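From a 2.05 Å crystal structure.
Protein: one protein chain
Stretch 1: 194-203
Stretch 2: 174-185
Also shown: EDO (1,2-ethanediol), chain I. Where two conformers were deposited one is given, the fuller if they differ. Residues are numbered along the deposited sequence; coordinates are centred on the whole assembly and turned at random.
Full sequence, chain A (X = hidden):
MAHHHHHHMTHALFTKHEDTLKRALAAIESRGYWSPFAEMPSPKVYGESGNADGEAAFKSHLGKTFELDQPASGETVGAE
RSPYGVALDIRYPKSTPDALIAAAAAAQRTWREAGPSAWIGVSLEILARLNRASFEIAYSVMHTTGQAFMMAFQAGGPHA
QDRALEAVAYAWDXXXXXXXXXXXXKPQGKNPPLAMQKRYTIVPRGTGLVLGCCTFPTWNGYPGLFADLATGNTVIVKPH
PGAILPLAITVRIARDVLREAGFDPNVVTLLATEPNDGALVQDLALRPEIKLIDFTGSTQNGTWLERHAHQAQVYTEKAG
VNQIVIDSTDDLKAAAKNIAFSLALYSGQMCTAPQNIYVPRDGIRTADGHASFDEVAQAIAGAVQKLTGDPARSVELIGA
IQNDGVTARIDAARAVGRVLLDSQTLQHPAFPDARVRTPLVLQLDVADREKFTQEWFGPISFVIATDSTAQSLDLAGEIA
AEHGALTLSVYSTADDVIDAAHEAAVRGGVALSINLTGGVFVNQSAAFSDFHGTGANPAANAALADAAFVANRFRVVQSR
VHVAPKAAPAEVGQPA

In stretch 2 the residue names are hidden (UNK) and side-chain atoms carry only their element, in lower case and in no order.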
# COMPACT_ATOMS: atom_id res chain seq x y z
N LEU A 194 -24.04 -16.59 -19.52
CA LEU A 194 -23.23 -17.07 -18.41
C LEU A 194 -23.68 -16.35 -17.15
O LEU A 194 -23.68 -15.12 -17.10
CB LEU A 194 -21.75 -16.82 -18.67
CG LEU A 194 -21.13 -17.30 -19.98
CD1 LEU A 194 -19.67 -16.93 -19.97
CD2 LEU A 194 -21.31 -18.79 -20.15
N ALA A 195 -24.07 -17.12 -16.14
CA ALA A 195 -24.53 -16.54 -14.88
C ALA A 195 -23.78 -17.22 -13.75
O ALA A 195 -23.79 -18.45 -13.64
CB ALA A 195 -26.05 -16.71 -14.72
N MET A 196 -23.13 -16.41 -12.92
CA MET A 196 -22.39 -16.92 -11.78
C MET A 196 -22.69 -16.07 -10.57
O MET A 196 -22.98 -14.88 -10.68
CB MET A 196 -20.88 -16.92 -12.04
CG MET A 196 -20.48 -17.55 -13.35
SD MET A 196 -18.70 -17.82 -13.41
CE MET A 196 -18.58 -19.28 -12.36
N GLN A 197 -22.61 -16.68 -9.40
CA GLN A 197 -22.63 -15.92 -8.16
C GLN A 197 -21.20 -15.79 -7.65
O GLN A 197 -20.50 -16.80 -7.50
CB GLN A 197 -23.51 -16.56 -7.10
CG GLN A 197 -23.82 -15.55 -6.01
CD GLN A 197 -24.42 -16.18 -4.79
OE1 GLN A 197 -24.25 -17.37 -4.54
NE2 GLN A 197 -25.13 -15.38 -4.01
N LYS A 198 -20.79 -14.56 -7.40
CA LYS A 198 -19.49 -14.28 -6.82
C LYS A 198 -19.68 -14.06 -5.32
O LYS A 198 -20.69 -13.48 -4.89
CB LYS A 198 -18.85 -13.04 -7.45
CG LYS A 198 -18.87 -12.99 -8.98
CD LYS A 198 -18.07 -14.15 -9.58
CE LYS A 198 -18.03 -14.09 -11.11
NZ LYS A 198 -17.14 -13.01 -11.62
N ARG A 199 -18.72 -14.51 -4.54
CA ARG A 199 -18.72 -14.28 -3.10
C ARG A 199 -17.36 -13.71 -2.73
O ARG A 199 -16.34 -14.17 -3.24
CB ARG A 199 -19.02 -15.60 -2.35
CG ARG A 199 -18.79 -15.60 -0.84
CD ARG A 199 -19.15 -16.98 -0.28
NE ARG A 199 -18.67 -17.23 1.08
CZ ARG A 199 -18.77 -18.40 1.71
NH1 ARG A 199 -19.36 -19.43 1.11
NH2 ARG A 199 -18.31 -18.53 2.95
N TYR A 200 -17.34 -12.69 -1.88
CA TYR A 200 -16.10 -12.02 -1.52
C TYR A 200 -15.95 -12.08 -0.00
O TYR A 200 -16.80 -11.56 0.73
CB TYR A 200 -16.07 -10.58 -2.03
CG TYR A 200 -16.33 -10.48 -3.52
CD1 TYR A 200 -15.31 -10.66 -4.43
CD2 TYR A 200 -17.61 -10.23 -4.00
CE1 TYR A 200 -15.54 -10.59 -5.80
CE2 TYR A 200 -17.86 -10.16 -5.37
CZ TYR A 200 -16.82 -10.34 -6.26
OH TYR A 200 -17.04 -10.26 -7.61
N THR A 201 -14.86 -12.67 0.45
CA THR A 201 -14.55 -12.79 1.87
C THR A 201 -13.38 -11.87 2.18
O THR A 201 -12.34 -11.94 1.52
CB THR A 201 -14.21 -14.25 2.21
OG1 THR A 201 -15.29 -15.10 1.82
CG2 THR A 201 -13.95 -14.41 3.71
N ILE A 202 -13.55 -11.00 3.17
CA ILE A 202 -12.47 -10.13 3.62
C ILE A 202 -11.58 -10.91 4.56
O ILE A 202 -12.04 -11.39 5.61
CB ILE A 202 -13.01 -8.87 4.31
CG1 ILE A 202 -14.03 -8.15 3.43
CG2 ILE A 202 -11.87 -7.94 4.69
CD1 ILE A 202 -13.48 -7.66 2.19
N VAL A 203 -10.30 -11.02 4.23
CA VAL A 203 -9.34 -11.80 4.99
C VAL A 203 -8.26 -10.88 5.56
O VAL A 203 -7.61 -10.16 4.80
CB VAL A 203 -8.71 -12.91 4.13
CG1 VAL A 203 -7.72 -13.73 4.94
CG2 VAL A 203 -9.82 -13.83 3.56
N UNK A 174 -12.66 1.76 3.15
CA UNK A 174 -12.28 0.75 2.16
C UNK A 174 -13.16 -0.50 2.26
O UNK A 174 -13.55 -1.07 1.24
c UNK A 174 -9.97 2.02 0.74
c UNK A 174 -10.82 0.34 2.34
c UNK A 174 -9.81 1.42 2.12
n UNK A 174 -9.65 3.29 0.61
o UNK A 174 -10.35 1.32 -0.21
N UNK A 175 -13.40 -0.98 3.48
CA UNK A 175 -14.13 -2.25 3.64
C UNK A 175 -15.56 -2.14 3.10
O UNK A 175 -16.07 -3.08 2.49
c UNK A 175 -12.20 -4.28 5.10
c UNK A 175 -12.86 -3.16 7.25
c UNK A 175 -14.13 -2.67 5.10
c UNK A 175 -12.78 -3.02 5.73
N UNK A 176 -16.21 -1.00 3.31
CA UNK A 176 -17.61 -0.87 2.90
C UNK A 176 -17.79 -0.85 1.39
O UNK A 176 -18.92 -1.00 0.93
n UNK A 176 -17.65 4.09 3.10
c UNK A 176 -18.22 0.39 3.50
n UNK A 176 -17.90 6.14 2.08
n UNK A 176 -19.75 4.87 2.57
c UNK A 176 -18.13 2.85 3.68
c UNK A 176 -18.43 5.03 2.58
c UNK A 176 -17.70 1.66 2.87
N UNK A 177 -16.72 -0.69 0.61
CA UNK A 177 -16.80 -0.64 -0.85
C UNK A 177 -16.80 -2.03 -1.48
O UNK A 177 -16.89 -2.12 -2.71
c UNK A 177 -14.27 2.26 -1.48
n UNK A 177 -13.64 3.24 -0.61
c UNK A 177 -12.70 4.10 -1.00
c UNK A 177 -15.63 0.16 -1.43
n UNK A 177 -12.18 4.95 -0.14
n UNK A 177 -12.29 4.10 -2.26
c UNK A 177 -15.42 1.52 -0.80
N UNK A 178 -16.70 -3.09 -0.70
CA UNK A 178 -16.52 -4.44 -1.21
C UNK A 178 -17.81 -5.21 -0.95
O UNK A 178 -18.17 -5.42 0.22
c UNK A 178 -14.03 -4.36 -0.87
c UNK A 178 -12.90 -4.68 0.06
c UNK A 178 -15.32 -5.13 -0.55
c UNK A 178 -15.21 -6.59 -0.99
N UNK A 179 -18.54 -5.62 -1.98
CA UNK A 179 -19.80 -6.34 -1.74
C UNK A 179 -19.54 -7.72 -1.15
O UNK A 179 -18.50 -8.34 -1.38
c UNK A 179 -18.20 -5.58 -3.42
c UNK A 179 -19.22 -6.54 -4.04
c UNK A 179 -20.42 -6.46 -3.14
N UNK A 180 -20.50 -8.19 -0.35
CA UNK A 180 -20.41 -9.55 0.16
C UNK A 180 -20.58 -10.57 -0.96
O UNK A 180 -20.01 -11.66 -0.90
c UNK A 180 -21.47 -9.79 1.24
N UNK A 181 -21.36 -10.22 -1.97
CA UNK A 181 -21.56 -11.10 -3.11
C UNK A 181 -22.02 -10.26 -4.29
O UNK A 181 -22.36 -9.09 -4.15
c UNK A 181 -23.77 -11.68 -2.05
o UNK A 181 -23.89 -11.95 -0.84
c UNK A 181 -22.57 -12.21 -2.78
o UNK A 181 -24.58 -10.96 -2.68
N UNK A 182 -22.05 -10.89 -5.46
CA UNK A 182 -22.48 -10.23 -6.67
C UNK A 182 -23.07 -11.27 -7.61
O UNK A 182 -22.59 -12.40 -7.67
c UNK A 182 -21.33 -9.48 -7.36
N UNK A 183 -24.12 -10.88 -8.34
CA UNK A 183 -24.65 -11.70 -9.42
C UNK A 183 -24.00 -11.25 -10.72
O UNK A 183 -24.25 -10.13 -11.20
c UNK A 183 -26.77 -12.44 -10.57
n UNK A 183 -27.07 -13.77 -10.38
n UNK A 183 -27.61 -13.32 -12.40
c UNK A 183 -27.10 -12.17 -11.86
c UNK A 183 -26.17 -11.58 -9.51
c UNK A 183 -27.58 -14.28 -11.49
N UNK A 184 -23.20 -12.12 -11.30
CA UNK A 184 -22.43 -11.84 -12.50
C UNK A 184 -23.10 -12.56 -13.66
O UNK A 184 -23.09 -13.80 -13.71
c UNK A 184 -19.76 -12.69 -14.60
c UNK A 184 -18.31 -12.40 -16.58
c UNK A 184 -18.76 -13.60 -17.05
c UNK A 184 -19.28 -10.80 -13.50
c UNK A 184 -18.81 -11.95 -15.35
c UNK A 184 -19.71 -14.36 -16.33
c UNK A 184 -20.21 -13.91 -15.11
c UNK A 184 -20.98 -12.30 -12.32
c UNK A 184 -20.06 -11.93 -13.43
n UNK A 184 -18.54 -10.81 -14.65
N UNK A 185 -23.70 -11.81 -14.58
CA UNK A 185 -24.44 -12.40 -15.69
C UNK A 185 -23.99 -11.76 -16.99
O UNK A 185 -24.15 -10.55 -17.18
c UNK A 185 -26.73 -12.91 -16.64
o UNK A 185 -29.01 -13.05 -17.29
c UNK A 185 -25.95 -12.25 -15.51
o UNK A 185 -28.57 -13.27 -15.15
c UNK A 185 -28.21 -13.09 -16.33
C1 EDO I . -15.73 -15.47 -15.81
O1 EDO I . -14.35 -15.08 -15.71
C2 EDO I . -16.51 -14.88 -14.64
O2 EDO I . -15.79 -15.04 -13.41

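Position 174 has three side-chain carbons, the third carrying one oxygen and one nitrogen; this fits an amide, and it lies out of reach of stretch 1. It is Q174. Position 175 carries four carbons forked at the second, and one tip lies 3.7 Å from CG2 of I202. That fork defines L175, and the tip is CD2. Positions 176 and 177 each have three carbons, a nitrogen, then a carbon bearing two more nitrogens: guanidinium groups, hence R176 and R177, neither touching stretch 1.

Position 178 again has four carbons, but forked at the first; the end of the two-carbon arm lies 3.7 Å from I202 CD1, and the one-carbon arm 4.2 Å from Y200 CB. This is I178, the atoms being CD1 and CG2. At 179 three carbons close a ring onto the backbone N, one of them 4.0 Å from Y200 CD2. This is P179, and that carbon is CG. A single carbon at 180, pointing away from stretch 1, gives A180; its backbone O accepts from Y200 N at 3.0 Å.

Position 181 has two carbons, the first 4.3 Å from Q197 NE2, the second carrying two oxygens: a short carboxylate, D181. Position 182 has one carbon, 4.1 Å from Y200 CE2 and near the plane of that ring, at its edge. It is A182. Position 183 shows one carbon, then a five-membered ring of three carbons and two nitrogens, one ring carbon 4.3 Å from A195 CB. It is H183, that carbon CE1.

Position 184 bears one carbon followed by fused five- and six-membered rings holding eight carbons and one nitrogen. K198 NZ stands 3.7 Å from the five-membered ring's centroid and 18° off the normal, a cation-pi contact. Only an indole fits: W184. Position 185 has three carbons, the third carrying two oxygens, one of them 4.3 Å from A195 CB. It is E185; within the stretch, its OE1 accepts from H183 NE2 at 2.9 Å.

The contact is built on antiparallel pairing, with strand axes 159° apart. M196 and W184 exchange two hydrogen bonds (M196 N to W184 O, 2.7 Å; W184 N to M196 O, 2.8 Å), as do K198 and A182 (K198 N to A182 O, 2.8 Å; A182 N to K198 O, 3.0 Å). Alternation puts M196, K198, A182 and W184 on one face, where W184 has the largest area covered by the other stretch (117 Å²). K198 NZ also donates to ethanediol O2 at 3.0 Å. Past the last bridged pair, R199 with D181, Y200 packs on I178, P179 and A182, and I202 on L175 and I178; these contacts are part of the 797 Å² buried between the stretches, both sides summed.

Stretch 2 (174-185) QLRRIPADAHWE
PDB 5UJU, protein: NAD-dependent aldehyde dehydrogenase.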